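Local coordinates for ferulic acid decarboxylase 1 (Candida dubliniensis, PDB 4ZAD), which probably catalyses the reversible decarboxylation of aromatic acids such as ferulic, p-coumaric and cinnamic acid to their vinyl derivatives, using a prenylated flavin cofactor, at residues H131-E136 against I310-Q315; I138-L143 against Y305-I310; S126-H131 against L262-D267. All coordinates share one frame; numbering follows the deposited sequence.

Interaction 1. Residues H131-E136 against I310-Q315; sequences HHLTKE and ISYRDQ
His-131 lays its CB over one face of the Tyr-312 ring, offset toward the rim and nearest to CZ. With CB 3.7 Å from the Tyr-312 ring centroid, this is a CH-pi contact. The imidazole itself is displaced from the phenol ring: the planes are near parallel (19°), but with the His-131 and Tyr-312 centroids 5.2 Å apart there is little overlap. Tyr-312 reaches this position with CG between its backbone N and carbonyl carbon (chi1 63°), while its OH is hydrogen-bonded to Asp-63 OD2. On the same side of the sheet, Leu-133 CD1 meets Tyr-312 CE1 at 3.9 Å, approaching obliquely, and Leu-133 CB packs against Ile-310 CB.

The edge of the His-131 ring faces oxygens. ND1 gives a weak hydrogen bond to Tyr-312 O (3.4 Å). Carbon CE1 comes to 2.9 Å from Asp-314 OD1, a close C-H...O approach with ring and carboxylate planes 49° apart; OD2 of Asp-314 pairs with Lys-130. The opposite side of the sheet carries His-132, whose CD2 packs on Ser-311 CB at 4.1 Å.

Backbone bonds set these neighbours. His-131 with Tyr-312 and Leu-133 with Ile-310 are antiparallel hydrogen-bonded pairs, flanking the non-hydrogen-bonded pair His-132 with Ser-311. Leu-133 N to Ile-310 O is 2.8 Å, with Ile-310 N to Leu-133 O as its return bond; Tyr-312 N to His-131 O is 3.0 Å, its return bond weak. Strand 131-134 is thus joined to the end of strand 300-312. Any pull of Asp-314 toward a charged His-131 would probably be modest, being shared with Lys-130.

Interaction 2. Residues I138-L143 against Y305-I310; sequences IDLTKL and YRVNHI
Ile-138 and Ile-310 meet through apolar branches that cross obliquely: CD1 of Ile-310 lies 3.9 Å from Ile-138 CG1 and nearly as close to its CG2, so it touches both branches of the other isoleucine. Leu-140 adds two longer contacts of the same kind. Its CD2 approaches that same Ile-310 CD1 at 4.3 Å, and its CD1 approaches Val-307 CG2 at 4.4 Å.

A second kind of contact sets a methyl against backbone. Ile-138 CD1 rests 3.7 Å from Asn-308 C and equally near His-309 N, with Val-307 CG1 slightly farther away. The chi2 of 150°, turned somewhat from a fully extended chain, places this CD1 there. A classic beta bulge puts Asn-308 and His-309 together across from Glu-273, so the methyl covers the strand exactly at its irregularity.

Polar bonds stay within 138-143 or lead elsewhere. Lys-142 N bonds to Asp-139 O at 3.1 Å within the turn, and Lys-186 NZ donates a hydrogen bond to Ile-138 O. Phe-272 of strand 270-277 touches both Leu-140 and Ile-310.

Between these segments, then, the contact is apolar and non-directional; directional bonds come from Ser-185, paired with the Leu-140 backbone, and from Lys-186, which is also bonded to the Val-307 backbone.

Interaction 3. Residues S126-H131 against L262-D267; sequences SPHKKH and LEVPAD
His-128 presents its imidazole edge to Pro-265 O, which lies only 6° out of the ring plane, and one ring face to Ser-126 OG, 2.9 Å above that plane and offset toward the rim. NE2 donates to Pro-265 O at 3.2 Å, with an N-H...O angle of 138°. Ala-266 O and Val-264 CG2 approach the same ring obliquely, CG2 at 4.0 Å from NE2. On the other ring nitrogen, ND1 is hydrogen-bonded to Ser-311 OG. These two bonds, one at each nitrogen, fix how the imidazole is turned.

Ser-126 OG stands anti to the backbone N (chi1 169°) and lies 2.5 Å from Ala-266 O, too short for its geometry to be taken at face value. Its CB also faces the Ala-266 CB, 4.0 Å away. Next in the chain, Pro-127 CD rests 3.6 Å from Ala-266 O and close to Asp-267 OD1. Consecutive carbonyls, of Pro-265 and Ala-266, thus appear to accept side-chain hydrogen bonds from 126-131, the second with that doubt.

The 3-10 turn 127-129 sits at the C-terminal end of strand 263-265, an edge strand of its three-stranded sheet. Val-255 of strand 253-256 and Val-271 of strand 270-277 both touch His-128, while Pro-265 packs near Trp-175, a residue that binds the prenylated flavin.

Overall arrangement
From the N terminus, the chain passes through 126-131, enters strand 131-134 and continues into the loop at 138-143; these consecutive pieces supply the first segments of interactions 3, 1 and 2. Interaction 3 closes its loop first, when the chain returns at 262-267. Strand 300-312 then closes interaction 2 and, a few residues later, interaction 1, so interaction 2 is nested within interaction 1, while interaction 3 crosses both. Ile-310 is common to interactions 1 and 2, and His-131 to interactions 1 and 3. Interactions 1 and 2 fasten strand 131-134 and the loop after it to strand 300-312, while interaction 3 joins the turn before strand 131-134 to the small sheet containing strand 263-265.

Interaction 1. Residues H131-E136 against I310-Q315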
loop_
_atom_site.group_PDB
_atom_site.type_symbol
_atom_site.label_atom_id
_atom_site.label_comp_id
_atom_site.label_asym_id
_atom_site.label_seq_id
_atom_site.Cartn_x
_atom_site.Cartn_y
_atom_site.Cartn_z
ATOM N N HIS A 131 -47.667 -8.817 -5.851
ATOM C CA HIS A 131 -47.703 -9.195 -7.272
ATOM C C HIS A 131 -46.969 -10.496 -7.552
ATOM O O HIS A 131 -45.933 -10.786 -6.963
ATOM C CB HIS A 131 -47.074 -8.126 -8.183
ATOM C CG HIS A 131 -47.712 -6.775 -8.092
ATOM N ND1 HIS A 131 -47.145 -5.733 -7.389
ATOM C CD2 HIS A 131 -48.861 -6.290 -8.627
ATOM C CE1 HIS A 131 -47.932 -4.675 -7.471
ATOM N NE2 HIS A 131 -48.976 -4.983 -8.221
ATOM N N HIS A 132 -47.497 -11.238 -8.529
ATOM C CA HIS A 132 -47.008 -12.570 -8.904
ATOM C C HIS A 132 -46.854 -12.710 -10.409
ATOM O O HIS A 132 -47.634 -12.144 -11.162
ATOM C CB HIS A 132 -47.984 -13.624 -8.399
ATOM C CG HIS A 132 -47.988 -13.756 -6.913
ATOM N ND1 HIS A 132 -48.739 -12.941 -6.096
ATOM C CD2 HIS A 132 -47.301 -14.578 -6.089
ATOM C CE1 HIS A 132 -48.534 -13.272 -4.832
ATOM N NE2 HIS A 132 -47.674 -14.274 -4.800
ATOM N N LEU A 133 -45.835 -13.459 -10.824
ATOM C CA LEU A 133 -45.667 -13.885 -12.196
ATOM C C LEU A 133 -45.489 -15.410 -12.216
ATOM O O LEU A 133 -44.713 -15.949 -11.405
ATOM C CB LEU A 133 -44.447 -13.222 -12.818
ATOM C CG LEU A 133 -44.472 -11.720 -13.139
ATOM C CD1 LEU A 133 -43.043 -11.214 -13.361
ATOM C CD2 LEU A 133 -45.308 -11.453 -14.369
ATOM N N THR A 134 -46.217 -16.101 -13.114
ATOM C CA THR A 134 -46.062 -17.542 -13.291
ATOM C C THR A 134 -44.944 -17.750 -14.278
ATOM O O THR A 134 -44.509 -16.802 -14.928
ATOM C CB THR A 134 -47.309 -18.211 -13.890
ATOM O OG1 THR A 134 -47.521 -17.716 -15.232
ATOM C CG2 THR A 134 -48.557 -17.991 -13.004
ATOM N N LYS A 135 -44.507 -18.996 -14.411
ATOM C CA LYS A 135 -43.440 -19.379 -15.341
ATOM C C LYS A 135 -43.683 -18.897 -16.773
ATOM O O LYS A 135 -42.738 -18.496 -17.466
ATOM C CB LYS A 135 -43.305 -20.901 -15.358
ATOM C CG LYS A 135 -42.158 -21.436 -16.209
ATOM C CD LYS A 135 -42.091 -22.962 -16.152
ATOM C CE LYS A 135 -40.905 -23.521 -16.951
ATOM N NZ LYS A 135 -40.565 -24.922 -16.524
ATOM N N GLU A 136 -44.942 -18.966 -17.215
ATOM C CA GLU A 136 -45.327 -18.593 -18.577
ATOM C C GLU A 136 -45.071 -17.094 -18.790
ATOM O O GLU A 136 -44.520 -16.688 -19.796
ATOM C CB GLU A 136 -46.808 -18.957 -18.839
ATOM N N ILE A 310 -42.163 -15.711 -9.555
ATOM C CA ILE A 310 -41.579 -14.466 -9.079
ATOM C C ILE A 310 -42.685 -13.700 -8.376
ATOM O O ILE A 310 -43.814 -13.586 -8.878
ATOM C CB ILE A 310 -41.043 -13.553 -10.200
ATOM C CG1 ILE A 310 -39.823 -14.156 -10.896
ATOM C CG2 ILE A 310 -40.683 -12.128 -9.650
ATOM C CD1 ILE A 310 -39.380 -13.338 -12.129
ATOM N N SER A 311 -42.362 -13.194 -7.196
ATOM C CA SER A 311 -43.261 -12.335 -6.457
ATOM C C SER A 311 -42.471 -11.045 -6.268
ATOM O O SER A 311 -41.263 -11.095 -6.160
ATOM C CB SER A 311 -43.678 -13.000 -5.133
ATOM O OG SER A 311 -42.601 -13.102 -4.209
ATOM N N TYR A 312 -43.144 -9.897 -6.288
ATOM C CA TYR A 312 -42.464 -8.599 -6.187
ATOM C C TYR A 312 -43.406 -7.484 -5.750
ATOM O O TYR A 312 -44.599 -7.512 -6.035
ATOM C CB TYR A 312 -41.813 -8.220 -7.517
ATOM C CG TYR A 312 -42.801 -8.033 -8.631
ATOM C CD1 TYR A 312 -43.241 -9.108 -9.381
ATOM C CD2 TYR A 312 -43.303 -6.783 -8.938
ATOM C CE1 TYR A 312 -44.156 -8.944 -10.396
ATOM C CE2 TYR A 312 -44.237 -6.612 -9.976
ATOM C CZ TYR A 312 -44.650 -7.699 -10.681
ATOM O OH TYR A 312 -45.538 -7.554 -11.687
ATOM N N ARG A 313 -42.856 -6.505 -5.046
ATOM C CA ARG A 313 -43.659 -5.424 -4.496
ATOM C C ARG A 313 -43.829 -4.300 -5.506
ATOM O O ARG A 313 -43.262 -4.340 -6.577
ATOM C CB ARG A 313 -43.010 -4.891 -3.227
ATOM C CG ARG A 313 -41.745 -4.082 -3.461
ATOM C CD ARG A 313 -41.050 -3.718 -2.150
ATOM N NE ARG A 313 -41.952 -3.104 -1.174
ATOM C CZ ARG A 313 -41.654 -2.938 0.101
ATOM N NH1 ARG A 313 -40.495 -3.343 0.571
ATOM N NH2 ARG A 313 -42.518 -2.390 0.919
ATOM N N ASP A 314 -44.630 -3.300 -5.159
ATOM C CA ASP A 314 -44.719 -2.077 -5.949
ATOM C C ASP A 314 -43.340 -1.462 -6.028
ATOM O O ASP A 314 -42.659 -1.300 -5.021
ATOM C CB ASP A 314 -45.604 -1.034 -5.258
ATOM C CG ASP A 314 -47.087 -1.325 -5.372
ATOM O OD1 ASP A 314 -47.502 -2.040 -6.310
ATOM O OD2 ASP A 314 -47.837 -0.808 -4.511
ATOM N N GLN A 315 -42.923 -1.140 -7.229
ATOM C CA GLN A 315 -41.794 -0.267 -7.448
ATOM C C GLN A 315 -40.527 -0.889 -6.881
ATOM O O GLN A 315 -39.838 -0.281 -6.057
ATOM C CB GLN A 315 -42.072 1.131 -6.853
ATOM C CG GLN A 315 -43.342 1.792 -7.367
ATOM C CD GLN A 315 -43.246 3.313 -7.313
ATOM O OE1 GLN A 315 -43.082 3.904 -6.235
ATOM N NE2 GLN A 315 -43.347 3.954 -8.472
#

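Interaction 2. Residues I138-L143 against Y305-I310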
loop_
_atom_site.group_PDB
_atom_site.type_symbol
_atom_site.label_atom_id
_atom_site.label_comp_id
_atom_site.label_asym_id
_atom_site.label_seq_id
_atom_site.Cartn_x
_atom_site.Cartn_y
_atom_site.Cartn_z
ATOM N N ILE A 138 -43.011 -15.176 -17.212
ATOM C CA ILE A 138 -41.669 -14.707 -16.857
ATOM C C ILE A 138 -40.809 -14.674 -18.086
ATOM O O ILE A 138 -40.825 -15.627 -18.853
ATOM C CB ILE A 138 -40.970 -15.633 -15.823
ATOM C CG1 ILE A 138 -41.625 -15.539 -14.461
ATOM C CG2 ILE A 138 -39.504 -15.277 -15.670
ATOM C CD1 ILE A 138 -41.535 -16.822 -13.671
ATOM N N ASP A 139 -40.053 -13.588 -18.243
ATOM C CA ASP A 139 -39.044 -13.442 -19.311
ATOM C C ASP A 139 -37.909 -12.502 -18.865
ATOM O O ASP A 139 -37.989 -11.274 -19.003
ATOM C CB ASP A 139 -39.684 -12.941 -20.614
ATOM C CG ASP A 139 -38.734 -12.998 -21.797
ATOM O OD1 ASP A 139 -37.509 -12.927 -21.613
ATOM O OD2 ASP A 139 -39.222 -13.087 -22.941
ATOM N N LEU A 140 -36.850 -13.123 -18.343
ATOM C CA LEU A 140 -35.745 -12.428 -17.687
ATOM C C LEU A 140 -34.950 -11.574 -18.684
ATOM O O LEU A 140 -34.311 -10.589 -18.302
ATOM C CB LEU A 140 -34.845 -13.455 -16.978
ATOM C CG LEU A 140 -35.494 -14.303 -15.863
ATOM C CD1 LEU A 140 -34.535 -15.360 -15.332
ATOM C CD2 LEU A 140 -36.001 -13.441 -14.713
ATOM N N THR A 141 -35.015 -11.967 -19.963
ATOM C CA THR A 141 -34.394 -11.270 -21.111
ATOM C C THR A 141 -34.852 -9.808 -21.206
ATOM O O THR A 141 -34.077 -8.935 -21.621
ATOM C CB THR A 141 -34.731 -12.092 -22.434
ATOM O OG1 THR A 141 -34.078 -13.363 -22.357
ATOM C CG2 THR A 141 -34.342 -11.397 -23.765
ATOM N N LYS A 142 -36.092 -9.546 -20.791
ATOM C CA LYS A 142 -36.710 -8.230 -20.961
ATOM C C LYS A 142 -36.531 -7.264 -19.789
ATOM O O LYS A 142 -36.749 -6.049 -19.935
ATOM C CB LYS A 142 -38.205 -8.387 -21.291
ATOM C CG LYS A 142 -38.489 -9.355 -22.479
ATOM C CD LYS A 142 -37.790 -8.919 -23.769
ATOM C CE LYS A 142 -38.080 -9.855 -24.932
ATOM N NZ LYS A 142 -36.959 -9.984 -25.926
ATOM N N LEU A 143 -36.095 -7.790 -18.647
ATOM C CA LEU A 143 -35.822 -6.947 -17.465
ATOM C C LEU A 143 -34.520 -6.140 -17.639
ATOM O O LEU A 143 -33.634 -6.538 -18.394
ATOM C CB LEU A 143 -35.783 -7.818 -16.205
ATOM C CG LEU A 143 -37.084 -8.588 -15.911
ATOM C CD1 LEU A 143 -36.920 -9.493 -14.679
ATOM C CD2 LEU A 143 -38.208 -7.615 -15.732
ATOM N N TYR A 305 -30.288 -22.723 -12.678
ATOM C CA TYR A 305 -31.418 -22.445 -11.810
ATOM C C TYR A 305 -32.586 -22.119 -12.695
ATOM O O TYR A 305 -32.546 -21.127 -13.428
ATOM C CB TYR A 305 -31.160 -21.232 -10.924
ATOM C CG TYR A 305 -30.037 -21.332 -9.921
ATOM C CD1 TYR A 305 -28.732 -21.108 -10.296
ATOM C CD2 TYR A 305 -30.295 -21.562 -8.565
ATOM C CE1 TYR A 305 -27.704 -21.146 -9.380
ATOM C CE2 TYR A 305 -29.260 -21.605 -7.627
ATOM C CZ TYR A 305 -27.971 -21.385 -8.051
ATOM O OH TYR A 305 -26.924 -21.411 -7.149
ATOM N N ARG A 306 -33.630 -22.929 -12.617
ATOM C CA ARG A 306 -34.795 -22.763 -13.456
ATOM C C ARG A 306 -35.789 -22.067 -12.613
ATOM O O ARG A 306 -36.241 -22.627 -11.637
ATOM C CB ARG A 306 -35.347 -24.108 -13.883
ATOM C CG ARG A 306 -34.285 -25.053 -14.504
ATOM C CD ARG A 306 -34.929 -26.390 -15.039
ATOM N NE ARG A 306 -33.952 -27.212 -15.732
ATOM C CZ ARG A 306 -33.580 -27.043 -17.003
ATOM N NH1 ARG A 306 -34.121 -26.062 -17.749
ATOM N NH2 ARG A 306 -32.645 -27.857 -17.532
ATOM N N VAL A 307 -36.133 -20.837 -12.983
ATOM C CA VAL A 307 -37.102 -19.998 -12.233
ATOM C C VAL A 307 -38.530 -20.316 -12.694
ATOM O O VAL A 307 -38.822 -20.186 -13.868
ATOM C CB VAL A 307 -36.800 -18.492 -12.503
ATOM C CG1 VAL A 307 -37.781 -17.567 -11.802
ATOM C CG2 VAL A 307 -35.369 -18.173 -12.119
ATOM N N ASN A 308 -39.397 -20.743 -11.780
ATOM C CA ASN A 308 -40.800 -21.024 -12.060
ATOM C C ASN A 308 -41.746 -19.918 -11.588
ATOM O O ASN A 308 -42.890 -19.890 -11.988
ATOM C CB ASN A 308 -41.278 -22.328 -11.358
ATOM C CG ASN A 308 -40.471 -23.607 -11.743
ATOM O OD1 ASN A 308 -40.379 -24.544 -10.911
ATOM N ND2 ASN A 308 -39.912 -23.662 -12.972
ATOM N N HIS A 309 -41.315 -19.034 -10.705
ATOM C CA HIS A 309 -42.225 -18.066 -10.089
ATOM C C HIS A 309 -41.454 -16.820 -9.745
ATOM O O HIS A 309 -40.240 -16.866 -9.697
ATOM C CB HIS A 309 -42.879 -18.641 -8.813
ATOM C CG HIS A 309 -44.081 -17.875 -8.353
ATOM N ND1 HIS A 309 -45.325 -18.006 -8.942
ATOM C CD2 HIS A 309 -44.227 -16.956 -7.369
ATOM C CE1 HIS A 309 -46.185 -17.217 -8.321
ATOM N NE2 HIS A 309 -45.544 -16.566 -7.363
ATOM N N ILE A 310 -42.163 -15.711 -9.555
ATOM C CA ILE A 310 -41.579 -14.466 -9.079
ATOM C C ILE A 310 -42.685 -13.700 -8.376
ATOM O O ILE A 310 -43.814 -13.586 -8.878
ATOM C CB ILE A 310 -41.043 -13.553 -10.200
ATOM C CG1 ILE A 310 -39.823 -14.156 -10.896
ATOM C CG2 ILE A 310 -40.683 -12.128 -9.650
ATOM C CD1 ILE A 310 -39.380 -13.338 -12.129
#

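Interaction 3. Residues S126-H131 against L262-D267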
loop_
_atom_site.group_PDB
_atom_site.type_symbol
_atom_site.label_atom_id
_atom_site.label_comp_id
_atom_site.label_asym_id
_atom_site.label_seq_id
_atom_site.Cartn_x
_atom_site.Cartn_y
_atom_site.Cartn_z
ATOM N N SER A 126 -46.072 -9.406 4.117
ATOM C CA SER A 126 -44.946 -9.272 3.198
ATOM C C SER A 126 -45.336 -8.446 1.983
ATOM O O SER A 126 -46.223 -8.824 1.225
ATOM C CB SER A 126 -44.481 -10.659 2.715
ATOM O OG SER A 126 -43.563 -10.571 1.622
ATOM N N PRO A 127 -44.652 -7.319 1.774
ATOM C CA PRO A 127 -44.865 -6.529 0.573
ATOM C C PRO A 127 -44.671 -7.245 -0.764
ATOM O O PRO A 127 -45.365 -6.930 -1.706
ATOM C CB PRO A 127 -43.834 -5.405 0.715
ATOM C CG PRO A 127 -43.649 -5.235 2.183
ATOM C CD PRO A 127 -43.887 -6.586 2.797
ATOM N N HIS A 128 -43.723 -8.172 -0.869
ATOM C CA HIS A 128 -43.425 -8.793 -2.160
ATOM C C HIS A 128 -44.504 -9.790 -2.570
ATOM O O HIS A 128 -44.552 -10.222 -3.743
ATOM C CB HIS A 128 -42.016 -9.408 -2.217
ATOM C CG HIS A 128 -41.834 -10.616 -1.366
ATOM N ND1 HIS A 128 -42.310 -11.853 -1.723
ATOM C CD2 HIS A 128 -41.198 -10.781 -0.180
ATOM C CE1 HIS A 128 -41.993 -12.729 -0.783
ATOM N NE2 HIS A 128 -41.322 -12.102 0.167
ATOM N N LYS A 129 -45.392 -10.134 -1.630
ATOM C CA LYS A 129 -46.527 -10.987 -1.975
ATOM C C LYS A 129 -47.659 -10.232 -2.680
ATOM O O LYS A 129 -48.654 -10.849 -3.013
ATOM C CB LYS A 129 -47.080 -11.700 -0.750
ATOM C CG LYS A 129 -46.213 -12.813 -0.176
ATOM C CD LYS A 129 -45.728 -13.815 -1.213
ATOM C CE LYS A 129 -45.265 -15.104 -0.576
ATOM N NZ LYS A 129 -45.011 -16.225 -1.518
ATOM N N LYS A 130 -47.528 -8.930 -2.935
ATOM C CA LYS A 130 -48.602 -8.216 -3.617
ATOM C C LYS A 130 -48.774 -8.615 -5.126
ATOM O O LYS A 130 -49.906 -8.719 -5.608
ATOM C CB LYS A 130 -48.440 -6.699 -3.439
ATOM C CG LYS A 130 -49.549 -5.846 -4.124
ATOM C CD LYS A 130 -49.236 -4.348 -4.124
ATOM C CE LYS A 130 -50.500 -3.491 -4.193
ATOM N NZ LYS A 130 -50.206 -2.037 -3.919
ATOM N N HIS A 131 -47.667 -8.817 -5.851
ATOM C CA HIS A 131 -47.703 -9.195 -7.272
ATOM C C HIS A 131 -46.969 -10.496 -7.552
ATOM O O HIS A 131 -45.933 -10.786 -6.963
ATOM C CB HIS A 131 -47.074 -8.126 -8.183
ATOM C CG HIS A 131 -47.712 -6.775 -8.092
ATOM N ND1 HIS A 131 -47.145 -5.733 -7.389
ATOM C CD2 HIS A 131 -48.861 -6.290 -8.627
ATOM C CE1 HIS A 131 -47.932 -4.675 -7.471
ATOM N NE2 HIS A 131 -48.976 -4.983 -8.221
ATOM N N LEU A 262 -39.924 -23.545 0.840
ATOM C CA LEU A 262 -38.893 -22.699 1.428
ATOM C C LEU A 262 -39.546 -21.437 2.027
ATOM O O LEU A 262 -40.587 -20.956 1.560
ATOM C CB LEU A 262 -37.815 -22.314 0.408
ATOM C CG LEU A 262 -37.001 -23.418 -0.306
ATOM C CD1 LEU A 262 -36.159 -22.884 -1.527
ATOM C CD2 LEU A 262 -36.115 -24.133 0.656
ATOM N N GLU A 263 -38.913 -20.921 3.078
ATOM C CA GLU A 263 -39.309 -19.671 3.722
ATOM C C GLU A 263 -38.352 -18.580 3.349
ATOM O O GLU A 263 -37.151 -18.743 3.445
ATOM C CB GLU A 263 -39.280 -19.815 5.240
ATOM C CG GLU A 263 -40.426 -20.642 5.737
ATOM C CD GLU A 263 -40.318 -21.001 7.192
ATOM O OE1 GLU A 263 -39.195 -20.868 7.774
ATOM O OE2 GLU A 263 -41.375 -21.431 7.730
ATOM N N VAL A 264 -38.896 -17.440 2.991
ATOM C CA VAL A 264 -38.094 -16.312 2.618
ATOM C C VAL A 264 -38.519 -15.097 3.433
ATOM O O VAL A 264 -39.599 -15.088 3.980
ATOM C CB VAL A 264 -38.260 -16.075 1.143
ATOM C CG1 VAL A 264 -37.763 -17.313 0.382
ATOM C CG2 VAL A 264 -39.720 -15.754 0.809
ATOM N N PRO A 265 -37.648 -14.083 3.553
ATOM C CA PRO A 265 -38.019 -12.963 4.419
ATOM C C PRO A 265 -39.273 -12.224 3.946
ATOM O O PRO A 265 -39.430 -11.968 2.758
ATOM C CB PRO A 265 -36.799 -12.035 4.359
ATOM C CG PRO A 265 -35.669 -12.828 3.771
ATOM C CD PRO A 265 -36.301 -13.925 2.956
ATOM N N ALA A 266 -40.159 -11.890 4.883
ATOM C CA ALA A 266 -41.345 -11.069 4.607
ATOM C C ALA A 266 -41.030 -9.814 3.817
ATOM O O ALA A 266 -41.766 -9.466 2.907
ATOM C CB ALA A 266 -42.044 -10.691 5.910
ATOM N N ASP A 267 -39.937 -9.140 4.158
ATOM C CA ASP A 267 -39.561 -7.882 3.495
ATOM C C ASP A 267 -38.447 -8.107 2.487
ATOM O O ASP A 267 -37.249 -8.042 2.810
ATOM C CB ASP A 267 -39.128 -6.813 4.517
ATOM C CG ASP A 267 -40.244 -6.445 5.492
ATOM O OD1 ASP A 267 -41.143 -5.670 5.082
ATOM O OD2 ASP A 267 -40.206 -6.930 6.655
#